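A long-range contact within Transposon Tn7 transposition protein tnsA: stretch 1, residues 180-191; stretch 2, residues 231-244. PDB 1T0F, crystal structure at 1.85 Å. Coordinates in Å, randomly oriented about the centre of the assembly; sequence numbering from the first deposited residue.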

# COMPACT_ATOMS: atom_id res chain seq x y z
N GLU A 180 2.59 13.73 -5.52
CA GLU A 180 2.75 14.32 -6.84
C GLU A 180 4.12 14.99 -6.94
O GLU A 180 4.83 14.83 -7.93
CB GLU A 180 1.65 15.36 -7.07
CG GLU A 180 0.64 14.97 -8.13
CD GLU A 180 -0.74 15.56 -7.87
OE1 GLU A 180 -0.84 16.77 -7.60
OE2 GLU A 180 -1.73 14.80 -7.94
N TRP A 181 4.48 15.73 -5.90
CA TRP A 181 5.76 16.42 -5.89
C TRP A 181 6.93 15.45 -5.70
O TRP A 181 7.93 15.52 -6.42
CB TRP A 181 5.76 17.47 -4.76
CG TRP A 181 7.07 18.17 -4.63
CD1 TRP A 181 7.59 19.10 -5.48
CD2 TRP A 181 8.05 17.95 -3.62
NE1 TRP A 181 8.85 19.47 -5.06
CE2 TRP A 181 9.15 18.77 -3.91
CE3 TRP A 181 8.10 17.12 -2.48
CZ2 TRP A 181 10.31 18.80 -3.12
CZ3 TRP A 181 9.25 17.15 -1.69
CH2 TRP A 181 10.33 17.98 -2.01
N LEU A 182 6.79 14.54 -4.75
CA LEU A 182 7.83 13.57 -4.46
C LEU A 182 8.09 12.54 -5.54
O LEU A 182 9.21 12.06 -5.69
CB LEU A 182 7.50 12.80 -3.18
CG LEU A 182 8.00 13.29 -1.83
CD1 LEU A 182 7.56 12.28 -0.79
CD2 LEU A 182 9.53 13.41 -1.84
N TYR A 183 7.05 12.18 -6.28
CA TYR A 183 7.17 11.16 -7.31
C TYR A 183 6.75 11.61 -8.71
O TYR A 183 6.46 10.78 -9.56
CB TYR A 183 6.36 9.93 -6.89
CG TYR A 183 6.76 9.35 -5.54
CD1 TYR A 183 7.75 8.38 -5.45
CD2 TYR A 183 6.14 9.79 -4.37
CE1 TYR A 183 8.13 7.85 -4.21
CE2 TYR A 183 6.51 9.27 -3.13
CZ TYR A 183 7.51 8.30 -3.05
OH TYR A 183 7.87 7.79 -1.83
N SER A 184 6.71 12.92 -8.94
CA SER A 184 6.33 13.45 -10.24
C SER A 184 7.16 12.79 -11.33
O SER A 184 6.66 12.46 -12.40
CB SER A 184 6.58 14.96 -10.28
OG SER A 184 7.96 15.23 -10.13
N VAL A 185 8.45 12.60 -11.04
CA VAL A 185 9.36 11.97 -11.98
C VAL A 185 9.91 10.66 -11.42
O VAL A 185 9.72 10.35 -10.24
CB VAL A 185 10.55 12.91 -12.30
CG1 VAL A 185 10.04 14.22 -12.87
CG2 VAL A 185 11.37 13.15 -11.05
N LYS A 186 10.60 9.91 -12.27
CA LYS A 186 11.20 8.64 -11.89
C LYS A 186 12.08 8.80 -10.64
O LYS A 186 13.00 9.61 -10.62
CB LYS A 186 12.03 8.08 -13.05
CG LYS A 186 13.23 8.95 -13.47
CD LYS A 186 12.84 10.38 -13.90
CE LYS A 186 11.96 10.43 -15.15
NZ LYS A 186 10.57 9.91 -14.93
N THR A 187 11.78 8.01 -9.61
CA THR A 187 12.52 8.06 -8.35
C THR A 187 14.02 7.86 -8.56
O THR A 187 14.45 6.89 -9.18
CB THR A 187 12.01 6.99 -7.36
OG1 THR A 187 10.65 7.27 -7.02
CG2 THR A 187 12.85 6.97 -6.09
N GLU A 188 14.82 8.79 -8.03
CA GLU A 188 16.27 8.72 -8.18
C GLU A 188 16.88 7.54 -7.42
O GLU A 188 16.50 7.25 -6.28
CB GLU A 188 16.93 10.01 -7.71
CG GLU A 188 18.44 10.01 -7.90
CD GLU A 188 19.12 11.25 -7.36
OE1 GLU A 188 19.10 11.45 -6.13
OE2 GLU A 188 19.69 12.02 -8.16
N GLU A 189 17.84 6.88 -8.06
CA GLU A 189 18.53 5.75 -7.45
C GLU A 189 19.39 6.25 -6.29
O GLU A 189 20.08 7.26 -6.41
CB GLU A 189 19.42 5.06 -8.48
CG GLU A 189 20.23 3.91 -7.91
CD GLU A 189 19.34 2.84 -7.30
OE1 GLU A 189 18.64 2.13 -8.05
OE2 GLU A 189 19.35 2.71 -6.05
N VAL A 190 19.34 5.53 -5.17
CA VAL A 190 20.11 5.92 -4.00
C VAL A 190 21.53 5.34 -4.03
O VAL A 190 21.72 4.13 -3.89
CB VAL A 190 19.40 5.48 -2.70
CG1 VAL A 190 19.17 3.97 -2.71
CG2 VAL A 190 20.24 5.88 -1.49
N SER A 191 22.51 6.21 -4.21
CA SER A 191 23.90 5.78 -4.25
C SER A 191 24.43 5.68 -2.82
O SER A 191 23.78 6.11 -1.88
CB SER A 191 24.74 6.79 -5.03
OG SER A 191 24.76 8.05 -4.40
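Stretch 2 231-244: TLSEIRALTANGFI

The most unusual feature of this contact is the way Arg236 lies across the end of the stretch 1 helix: its side chain is extended, with chi1 to chi3 all t, and its guanidinium arrives among backbone carbonyls rather than at an acidic side chain. Arg236 NH2 stands 2.5 Å from Trp181 O, a very short separation, yet the N-H...O angle of 127° marks the hydrogen bond as weak. Leu182 O lies over one face of the guanidinium, 3.2 Å from Arg236 NH2, where the angle is too poor for a bond. The aliphatic part of the same side chain covers the indole of Trp181: Arg236 CD is 4.2 Å from the centroid of the six-membered ring and 28° off its normal, a CH-pi contact over the face. Arg236 CZ, at 5.3 Å from that centroid, can add at most a weak cation-pi attraction.

Stretch 2 is already helical at Thr231, the helix having begun earlier in the chain, and i to i+4 backbone bonds run on through it, as from Ala240 N to Arg236 O (2.9 Å). Stretch 1 enters as helix from earlier in the chain; after Ser184, still at phi/psi -52/-41, the chain becomes extended, with psi of 124° to 138° from Lys186 to Glu189. The backbones come closest at two places, with the CA atoms of Leu182 and Ala240 6.0 Å apart and those of Glu188 and Ala237 5.9 Å apart; the loop runs across the helix, not along it.

Beside the arginine, Trp181 CH2 meets Leu232 CD1 at 4.2 Å, at the edge of the indole. Leu182 CD1 approaches Thr239 CG2 to 3.9 Å. The small side chain of Ala240 packs against Tyr183, with Tyr183 CE1 3.8 Å from Ala240 CB, while the hydroxyl reaches the backbone: Tyr183 OH donates to Ala240 O at 2.7 Å.

The loop is held by Asn241, whose ND2 donates to Glu188 O at 3.2 Å and 162°. The same nitrogen donates to Ala237 O at 2.8 Å and 169°, so one amide ties the last helical turn to the loop. Thr187 CG2 lies 3.6 Å from Asn241 ND2, and Glu188 OE1 comes within 3.3 Å of Ala237 CB.

Farther along, Val190 points toward stretch 2, its CG2 4.2 Å from Phe243 CE2 and 4.4 Å from Leu238 CD2. Phe243 follows Gly242, whose positive phi of 95° belongs to a Schellman motif that closes the helix. In all, the contact buries 696 Å², both sides summed.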

# COMPACT_ATOMS: atom_id res chain seq x y z
N THR A 231 20.87 20.40 -1.24
CA THR A 231 20.39 19.73 -0.05
C THR A 231 18.95 19.23 -0.17
O THR A 231 18.66 18.09 0.21
CB THR A 231 20.53 20.66 1.17
OG1 THR A 231 21.90 21.08 1.28
CG2 THR A 231 20.13 19.94 2.45
N LEU A 232 18.07 20.05 -0.72
CA LEU A 232 16.67 19.64 -0.89
C LEU A 232 16.58 18.43 -1.82
O LEU A 232 15.77 17.52 -1.59
CB LEU A 232 15.82 20.78 -1.46
CG LEU A 232 14.35 20.43 -1.74
CD1 LEU A 232 13.66 19.97 -0.47
CD2 LEU A 232 13.63 21.65 -2.32
N SER A 233 17.39 18.42 -2.87
CA SER A 233 17.36 17.30 -3.82
C SER A 233 17.78 16.01 -3.14
O SER A 233 17.25 14.94 -3.45
CB SER A 233 18.28 17.58 -5.02
OG SER A 233 19.65 17.62 -4.64
N GLU A 234 18.71 16.10 -2.20
CA GLU A 234 19.16 14.92 -1.48
C GLU A 234 18.06 14.44 -0.54
O GLU A 234 17.76 13.26 -0.47
CB GLU A 234 20.43 15.22 -0.68
CG GLU A 234 21.58 15.75 -1.52
CD GLU A 234 22.86 15.90 -0.72
OE1 GLU A 234 22.78 16.39 0.43
OE2 GLU A 234 23.93 15.53 -1.24
N ILE A 235 17.45 15.39 0.18
CA ILE A 235 16.37 15.07 1.10
C ILE A 235 15.19 14.48 0.33
O ILE A 235 14.56 13.52 0.77
CB ILE A 235 15.90 16.35 1.86
CG1 ILE A 235 16.98 16.80 2.84
CG2 ILE A 235 14.60 16.08 2.60
CD1 ILE A 235 17.26 15.81 3.95
N ARG A 236 14.91 15.05 -0.84
CA ARG A 236 13.82 14.58 -1.66
C ARG A 236 14.02 13.12 -2.08
O ARG A 236 13.10 12.31 -1.97
CB ARG A 236 13.70 15.47 -2.91
CG ARG A 236 12.49 15.18 -3.78
CD ARG A 236 12.42 16.19 -4.93
NE ARG A 236 11.30 15.93 -5.84
CZ ARG A 236 11.17 14.82 -6.57
NH1 ARG A 236 12.09 13.87 -6.50
NH2 ARG A 236 10.12 14.67 -7.37
N ALA A 237 15.23 12.79 -2.53
CA ALA A 237 15.54 11.43 -2.97
C ALA A 237 15.48 10.44 -1.81
O ALA A 237 14.94 9.33 -1.96
CB ALA A 237 16.92 11.40 -3.63
N LEU A 238 16.03 10.82 -0.66
CA LEU A 238 16.02 9.93 0.50
C LEU A 238 14.60 9.74 1.02
O LEU A 238 14.25 8.66 1.52
CB LEU A 238 16.93 10.49 1.60
CG LEU A 238 18.43 10.44 1.28
CD1 LEU A 238 19.22 11.35 2.22
CD2 LEU A 238 18.90 8.99 1.37
N THR A 239 13.78 10.77 0.91
CA THR A 239 12.40 10.69 1.38
C THR A 239 11.56 9.80 0.46
O THR A 239 10.78 8.98 0.93
CB THR A 239 11.73 12.09 1.45
OG1 THR A 239 12.47 12.93 2.36
CG2 THR A 239 10.31 11.97 1.97
N ALA A 240 11.73 9.97 -0.85
CA ALA A 240 10.98 9.17 -1.82
C ALA A 240 11.30 7.68 -1.67
O ALA A 240 10.44 6.82 -1.88
CB ALA A 240 11.31 9.63 -3.23
N ASN A 241 12.54 7.39 -1.31
CA ASN A 241 12.97 6.01 -1.11
C ASN A 241 12.60 5.46 0.26
O ASN A 241 12.80 4.28 0.53
CB ASN A 241 14.48 5.90 -1.34
CG ASN A 241 14.83 5.84 -2.81
OD1 ASN A 241 14.78 4.78 -3.43
ND2 ASN A 241 15.17 6.99 -3.39
N GLY A 242 12.06 6.32 1.12
CA GLY A 242 11.62 5.88 2.43
C GLY A 242 12.57 6.03 3.61
O GLY A 242 12.17 5.80 4.75
N PHE A 243 13.83 6.38 3.34
CA PHE A 243 14.80 6.54 4.42
C PHE A 243 14.44 7.71 5.32
O PHE A 243 14.83 7.76 6.48
CB PHE A 243 16.20 6.68 3.83
CG PHE A 243 16.67 5.45 3.12
CD1 PHE A 243 16.76 4.24 3.81
CD2 PHE A 243 16.95 5.47 1.76
CE1 PHE A 243 17.12 3.07 3.16
CE2 PHE A 243 17.31 4.30 1.09
CZ PHE A 243 17.40 3.10 1.80
N ILE A 244 13.68 8.64 4.76
CA ILE A 244 13.20 9.79 5.52
C ILE A 244 11.69 9.80 5.38
O ILE A 244 11.17 9.65 4.27
CB ILE A 244 13.75 11.11 4.95
CG1 ILE A 244 15.27 11.15 5.07
CG2 ILE A 244 13.13 12.30 5.69
CD1 ILE A 244 15.90 12.38 4.43